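Local coordinates for ABC transporter substrate-binding protein (Bradyrhizobium japonicum, PDB 4I1D), which is a periplasmic substrate-binding protein of an ABC transporter, probably delivering small solutes to its membrane partner, and holds D-malate in this crystal, at residues P262-F275 and E283-A295. Numbering follows the deposited sequence.
Sequences PLHIDYGPGNPKAF and ERAAQLPSEPANA. With SO4 (sulfate ion), chain J.
G268 and S290 bring the two backbones closest, their CA atoms 5.2 Å apart, where the short strand 268-269 passes the turn L288-E291. Both hydrogen bonds across the contact come from R284. Its chain bends at chi2 (58°), which turns the guanidinium side-on to P262, and NE and NH2 both donate to P262 O; the NE bond (2.7 Å) is shorter and straighter, and the oxygen lies in the guanidinium plane. NH1 reaches Q287 OE1, which helps fix the group's rotation, while L288 CD2 lies above one guanidinium face, off toward its rim. With an alanine in place of R284, P262 O would probably lose both its donors and Q287 OE1 its mate. D266 OD1 stays 4.0 Å from R284 NH1, well out of the guanidinium plane, so no N-H points at OD1; D266 OD2 instead accepts from N206, and D266 N gives a sulfate oxygen a weak hydrogen bond. L288 wedges between P262 and F275: CD1 lies 3.6 Å from P262 CB and 4.0 Å from F275 CE2. S290 OG packs against G268 CA, buried with no polar partner. In this periplasmic binding protein fold the contact lies near the ligand pocket, the Y267 side chain about 6 Å from bound D-malate. G268 pairs through its backbone with F104 on strand 100-112 and P289 rests on Y223 and L228 of strand 219-235, so both segments are seated against these two antiparallel strands.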
# COMPACT_ATOMS: atom_id res chain seq x y z
N PRO A 262 8.59 49.85 -2.20
CA PRO A 262 8.85 49.93 -0.76
C PRO A 262 8.04 51.02 -0.06
O PRO A 262 8.14 51.19 1.15
CB PRO A 262 10.34 50.26 -0.68
CG PRO A 262 10.67 50.86 -1.99
CD PRO A 262 9.80 50.14 -2.99
N LEU A 263 7.27 51.79 -0.82
CA LEU A 263 6.37 52.73 -0.17
C LEU A 263 5.16 51.95 0.36
O LEU A 263 4.40 52.45 1.19
CB LEU A 263 5.93 53.82 -1.15
CG LEU A 263 7.02 54.79 -1.60
CD1 LEU A 263 6.40 56.00 -2.29
CD2 LEU A 263 7.84 55.24 -0.42
N HIS A 264 5.00 50.72 -0.11
CA HIS A 264 3.78 49.97 0.15
C HIS A 264 4.03 48.65 0.86
O HIS A 264 3.11 48.01 1.36
CB HIS A 264 3.00 49.77 -1.15
CG HIS A 264 2.45 51.05 -1.71
ND1 HIS A 264 2.96 51.66 -2.83
CD2 HIS A 264 1.45 51.86 -1.26
CE1 HIS A 264 2.30 52.78 -3.06
NE2 HIS A 264 1.38 52.92 -2.13
N ILE A 265 5.30 48.26 0.91
CA ILE A 265 5.67 47.02 1.56
C ILE A 265 7.16 47.03 1.86
O ILE A 265 7.93 47.69 1.17
CB ILE A 265 5.27 45.79 0.70
CG1 ILE A 265 5.26 44.52 1.55
CG2 ILE A 265 6.16 45.68 -0.55
CD1 ILE A 265 4.65 43.33 0.86
N ASP A 266 7.54 46.30 2.90
CA ASP A 266 8.90 46.30 3.42
C ASP A 266 9.88 45.46 2.59
O ASP A 266 10.65 44.67 3.13
CB ASP A 266 8.88 45.80 4.87
CG ASP A 266 10.17 46.07 5.60
OD1 ASP A 266 10.81 47.10 5.30
OD2 ASP A 266 10.55 45.25 6.47
N TYR A 267 9.84 45.62 1.27
CA TYR A 267 10.79 44.92 0.41
C TYR A 267 11.61 45.93 -0.35
O TYR A 267 11.18 47.07 -0.53
CB TYR A 267 10.06 43.95 -0.53
CG TYR A 267 9.37 42.84 0.23
CD1 TYR A 267 9.98 42.26 1.34
CD2 TYR A 267 8.11 42.38 -0.14
CE1 TYR A 267 9.35 41.24 2.05
CE2 TYR A 267 7.47 41.35 0.57
CZ TYR A 267 8.10 40.79 1.67
OH TYR A 267 7.50 39.77 2.39
N GLY A 268 12.80 45.53 -0.78
CA GLY A 268 13.71 46.43 -1.46
C GLY A 268 13.49 46.38 -2.96
O GLY A 268 13.02 45.36 -3.48
N PRO A 269 13.84 47.47 -3.66
CA PRO A 269 13.66 47.49 -5.12
C PRO A 269 14.70 46.60 -5.82
O PRO A 269 15.88 46.67 -5.48
CB PRO A 269 13.88 48.97 -5.48
CG PRO A 269 14.82 49.48 -4.43
CD PRO A 269 14.52 48.67 -3.16
N GLY A 270 14.26 45.78 -6.77
CA GLY A 270 15.19 45.01 -7.58
C GLY A 270 16.16 45.91 -8.33
O GLY A 270 17.32 45.55 -8.55
N ASN A 271 15.70 47.09 -8.73
CA ASN A 271 16.55 48.03 -9.45
C ASN A 271 17.14 49.06 -8.50
O ASN A 271 16.44 49.96 -8.04
CB ASN A 271 15.77 48.74 -10.56
CG ASN A 271 16.64 49.65 -11.42
OD1 ASN A 271 17.76 50.01 -11.03
ND2 ASN A 271 16.14 50.03 -12.58
N PRO A 272 18.44 48.93 -8.21
CA PRO A 272 19.10 49.82 -7.25
C PRO A 272 19.04 51.29 -7.67
O PRO A 272 19.23 52.16 -6.82
CB PRO A 272 20.55 49.30 -7.22
CG PRO A 272 20.71 48.57 -8.51
CD PRO A 272 19.38 47.96 -8.80
N LYS A 273 18.76 51.56 -8.94
CA LYS A 273 18.59 52.94 -9.41
C LYS A 273 17.41 53.62 -8.71
O LYS A 273 17.36 54.85 -8.62
CB LYS A 273 18.40 53.00 -10.93
CG LYS A 273 19.66 52.77 -11.74
CD LYS A 273 19.91 53.91 -12.72
CE LYS A 273 21.17 53.66 -13.55
NZ LYS A 273 21.65 54.90 -14.24
N ALA A 274 16.48 52.82 -8.22
CA ALA A 274 15.33 53.35 -7.49
C ALA A 274 15.74 54.28 -6.34
O ALA A 274 15.04 55.23 -6.02
CB ALA A 274 14.47 52.21 -6.96
N PHE A 275 16.89 53.99 -5.72
CA PHE A 275 17.35 54.74 -4.56
C PHE A 275 17.87 56.12 -4.92
O PHE A 275 18.07 56.95 -4.04
CB PHE A 275 18.45 53.98 -3.83
CG PHE A 275 17.95 52.86 -2.97
CD1 PHE A 275 18.27 51.55 -3.27
CD2 PHE A 275 17.16 53.12 -1.87
CE1 PHE A 275 17.82 50.51 -2.48
CE2 PHE A 275 16.71 52.09 -1.07
CZ PHE A 275 17.03 50.78 -1.38
N GLU A 283 14.48 57.73 6.25
CA GLU A 283 13.90 56.97 7.36
C GLU A 283 13.26 55.66 6.89
O GLU A 283 13.30 54.66 7.59
CB GLU A 283 12.85 57.81 8.09
CG GLU A 283 13.07 59.32 8.02
CD GLU A 283 13.95 59.83 9.16
OE1 GLU A 283 14.34 59.02 10.03
OE2 GLU A 283 14.24 61.05 9.18
N ARG A 284 12.67 55.69 5.70
CA ARG A 284 11.99 54.51 5.15
C ARG A 284 12.99 53.53 4.55
O ARG A 284 12.84 52.31 4.70
CB ARG A 284 10.95 54.93 4.11
CG ARG A 284 10.28 53.76 3.38
CD ARG A 284 9.59 52.83 4.37
NE ARG A 284 8.99 51.66 3.72
CZ ARG A 284 8.59 50.57 4.38
NH1 ARG A 284 8.74 50.50 5.70
NH2 ARG A 284 8.05 49.55 3.72
N ALA A 285 13.98 54.05 3.84
CA ALA A 285 15.00 53.21 3.23
C ALA A 285 15.73 52.40 4.29
O ALA A 285 16.07 51.23 4.07
CB ALA A 285 15.99 54.07 2.45
N ALA A 286 15.96 53.03 5.44
CA ALA A 286 16.70 52.41 6.54
C ALA A 286 16.05 51.12 7.04
O ALA A 286 16.65 50.39 7.84
CB ALA A 286 16.85 53.41 7.70
N GLN A 287 14.84 50.84 6.57
CA GLN A 287 14.08 49.68 7.02
C GLN A 287 14.07 48.57 5.97
O GLN A 287 13.49 47.51 6.20
CB GLN A 287 12.64 50.07 7.36
CG GLN A 287 12.54 51.04 8.54
CD GLN A 287 11.18 51.70 8.66
OE1 GLN A 287 10.39 51.72 7.70
NE2 GLN A 287 10.89 52.26 9.83
N LEU A 288 14.70 48.82 4.83
CA LEU A 288 14.59 47.92 3.69
C LEU A 288 15.72 46.91 3.66
O LEU A 288 16.84 47.21 4.08
CB LEU A 288 14.53 48.70 2.37
CG LEU A 288 13.43 49.75 2.23
CD1 LEU A 288 13.57 50.50 0.92
CD2 LEU A 288 12.05 49.13 2.34
N PRO A 289 15.43 45.69 3.16
CA PRO A 289 16.40 44.59 3.10
C PRO A 289 17.65 44.90 2.28
O PRO A 289 18.74 44.50 2.66
CB PRO A 289 15.60 43.45 2.46
CG PRO A 289 14.14 43.77 2.81
CD PRO A 289 14.08 45.28 2.72
N SER A 290 17.49 45.61 1.17
CA SER A 290 18.62 45.87 0.27
C SER A 290 19.26 47.25 0.42
O SER A 290 20.10 47.65 -0.39
CB SER A 290 18.20 45.66 -1.18
OG SER A 290 17.02 46.38 -1.48
N GLU A 291 18.85 48.00 1.44
CA GLU A 291 19.51 49.26 1.73
C GLU A 291 20.96 48.92 2.10
O GLU A 291 21.20 47.99 2.88
CB GLU A 291 18.81 49.99 2.88
CG GLU A 291 19.29 51.42 3.11
CD GLU A 291 20.00 51.60 4.44
OE1 GLU A 291 20.22 52.76 4.85
OE2 GLU A 291 20.34 50.58 5.07
N PRO A 292 21.92 49.65 1.52
CA PRO A 292 23.34 49.31 1.67
C PRO A 292 23.76 48.90 3.08
O PRO A 292 24.43 47.88 3.23
CB PRO A 292 24.05 50.59 1.22
CG PRO A 292 23.13 51.11 0.14
CD PRO A 292 21.73 50.80 0.62
N ALA A 293 23.37 49.66 4.10
CA ALA A 293 23.81 49.36 5.47
C ALA A 293 23.17 48.08 6.03
O ALA A 293 23.78 47.38 6.83
CB ALA A 293 23.57 50.55 6.40
N ASN A 294 21.94 47.78 5.61
CA ASN A 294 21.31 46.54 6.04
C ASN A 294 21.89 45.35 5.30
O ASN A 294 22.09 44.29 5.88
CB ASN A 294 19.79 46.58 5.86
CG ASN A 294 19.12 47.49 6.87
OD1 ASN A 294 19.63 47.68 7.97
ND2 ASN A 294 17.98 48.08 6.50
N ALA A 295 22.15 45.55 4.01
CA ALA A 295 22.72 44.50 3.17
C ALA A 295 24.09 44.06 3.70
O ALA A 295 24.43 42.88 3.64
CB ALA A 295 22.85 45.00 1.74
S SO4 J . 5.42 47.31 5.85
O1 SO4 J . 5.04 48.37 4.93
O2 SO4 J . 5.90 46.15 5.10
O3 SO4 J . 6.48 47.80 6.73
O4 SO4 J . 4.27 46.91 6.66